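Local coordinates for structural protein (unclassified Rudivirus, PDB 6WQ0) that self-assembles into a helical, filamentous nucleocapsid that wraps around the viral DNA and holds it in the A-form, at the interface of chains A and B. Coordinates in Å, arbitrary orientation; residue numbers count along the deposited sequence, not the author numbering. Chains: chain A/B, Structural protein.

The interface of chains A and B. Residues chain A 71-72, 74-75, 111; chain B 70-72, 75, 111.
This coat protein of a rod-shaped archaeal virus is all-helical, and here the first turns of helix 71-89 from two copies meet around a two-fold axis. The patch is apolar, with no nitrogen or oxygen of one chain close enough to bond to the other.

Its centre is a reciprocal proline-isoleucine exchange. The CG1 branch of A:Ile75 lies obliquely over the CB and CG side of one ring face of B:Pro71, with CG1 3.7 Å from B:Pro71 CG. In the twin contact B:Ile75 CG1 lies 3.8 Å from A:Pro71 CG. Both isoleucines place CG1 beside the backbone N and anti to the carbonyl carbon (chi1 -60°), and the second torsion is extended (178° in A:Ile75), so CD1 reaches past the ring towards the next residue of the partner helix. Proline suits the first turn of a helix, where its nitrogen owes no hydrogen bond to a preceding carbonyl, and its rigid ring offers a fixed apolar surface; beta-branched isoleucine has few rotamers in a helix and presents a similarly well-defined shape. CB of B:Pro71 also packs 3.8 Å from A:Pro71 O, while the small methyl of A:Ala74 lies at the margin, where its size may help the helices come close.

The serines border this apolar centre. B:Ser72 OG lies 3.7 Å from A:Ile75 CD1, a van der Waals contact; the twin pair, A:Ser72 OG and B:Ile75 CD1, is slightly wider at 3.9 Å. Short and polar, serine fits near a helix start without bulk.

Further out, A:Tyr111, at the end of helix 94-111, brings the CD1-CE1 side of its ring obliquely to the backbone just before the partner helix: CD1 is 3.8 Å from B:Gly70 CA. The broad flat ring of tyrosine can cover backbone with apolar carbons. Glycine suits this backbone (phi 75°), and its lack of a side chain probably allows the ring to approach the main chain.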
loop_
_atom_site.group_PDB
_atom_site.type_symbol
_atom_site.label_atom_id
_atom_site.label_comp_id
_atom_site.label_asym_id
_atom_site.label_seq_id
_atom_site.Cartn_x
_atom_site.Cartn_y
_atom_site.Cartn_z
ATOM N N PRO A 71 63.362 33.021 4.811
ATOM C CA PRO A 71 62.863 34.104 3.949
ATOM C C PRO A 71 63.798 34.468 2.809
ATOM O O PRO A 71 63.320 34.967 1.785
ATOM C CB PRO A 71 62.686 35.272 4.926
ATOM C CG PRO A 71 62.528 34.633 6.252
ATOM C CD PRO A 71 63.386 33.415 6.229
ATOM N N SER A 72 65.104 34.227 2.937
ATOM C CA SER A 72 66.016 34.464 1.825
ATOM C C SER A 72 65.647 33.651 0.596
ATOM O O SER A 72 66.037 34.019 -0.514
ATOM C CB SER A 72 67.450 34.145 2.238
ATOM O OG SER A 72 67.886 35.023 3.255
ATOM N N ALA A 74 62.472 33.289 -0.471
ATOM C CA ALA A 74 61.439 34.071 -1.141
ATOM C C ALA A 74 62.035 35.019 -2.165
ATOM O O ALA A 74 61.552 35.073 -3.302
ATOM C CB ALA A 74 60.615 34.845 -0.119
ATOM N N ILE A 75 63.133 35.693 -1.809
ATOM C CA ILE A 75 63.815 36.594 -2.735
ATOM C C ILE A 75 63.964 35.924 -4.088
ATOM O O ILE A 75 63.323 36.307 -5.074
ATOM C CB ILE A 75 65.192 36.994 -2.176
ATOM C CG1 ILE A 75 65.067 37.714 -0.838
ATOM C CG2 ILE A 75 65.960 37.846 -3.169
ATOM C CD1 ILE A 75 66.399 38.071 -0.238
ATOM N N TYR A 111 67.675 44.600 -3.253
ATOM C CA TYR A 111 67.464 43.585 -2.231
ATOM C C TYR A 111 68.722 42.804 -1.886
ATOM O O TYR A 111 68.650 41.869 -1.085
ATOM C CB TYR A 111 66.354 42.637 -2.676
ATOM C CG TYR A 111 65.091 43.377 -3.015
ATOM C CD1 TYR A 111 64.509 44.240 -2.101
ATOM C CD2 TYR A 111 64.495 43.241 -4.256
ATOM C CE1 TYR A 111 63.363 44.926 -2.404
ATOM C CE2 TYR A 111 63.349 43.920 -4.564
ATOM C CZ TYR A 111 62.789 44.765 -3.635
ATOM O OH TYR A 111 61.643 45.450 -3.943
ATOM N N GLY B 70 63.171 44.514 1.685
ATOM C CA GLY B 70 62.566 43.354 1.078
ATOM C C GLY B 70 62.363 42.199 2.031
ATOM O O GLY B 70 62.160 42.382 3.235
ATOM N N PRO B 71 62.402 40.973 1.503
ATOM C CA PRO B 71 62.206 39.801 2.366
ATOM C C PRO B 71 63.261 39.652 3.442
ATOM O O PRO B 71 62.979 39.031 4.472
ATOM C CB PRO B 71 62.238 38.631 1.378
ATOM C CG PRO B 71 61.857 39.234 0.081
ATOM C CD PRO B 71 62.471 40.597 0.083
ATOM N N SER B 72 64.455 40.219 3.255
ATOM C CA SER B 72 65.460 40.188 4.308
ATOM C C SER B 72 64.994 40.906 5.563
ATOM O O SER B 72 65.580 40.705 6.630
ATOM C CB SER B 72 66.763 40.806 3.816
ATOM O OG SER B 72 67.330 40.034 2.776
ATOM N N ILE B 75 63.071 38.311 8.162
ATOM C CA ILE B 75 63.948 37.610 9.096
ATOM C C ILE B 75 63.915 38.296 10.450
ATOM O O ILE B 75 63.366 37.771 11.427
ATOM C CB ILE B 75 65.384 37.563 8.543
ATOM C CG1 ILE B 75 65.432 36.828 7.208
ATOM C CG2 ILE B 75 66.338 36.937 9.541
ATOM C CD1 ILE B 75 66.798 36.815 6.581
ATOM N N TYR B 111 69.301 30.828 9.395
ATOM C CA TYR B 111 68.782 31.759 8.404
ATOM C C TYR B 111 69.790 32.827 8.004
ATOM O O TYR B 111 69.428 33.763 7.284
ATOM C CB TYR B 111 67.494 32.393 8.932
ATOM C CG TYR B 111 66.485 31.355 9.357
ATOM C CD1 TYR B 111 66.127 30.322 8.505
ATOM C CD2 TYR B 111 65.914 31.387 10.619
ATOM C CE1 TYR B 111 65.222 29.364 8.888
ATOM C CE2 TYR B 111 65.007 30.433 11.012
ATOM C CZ TYR B 111 64.664 29.423 10.142
ATOM O OH TYR B 111 63.758 28.467 10.527
#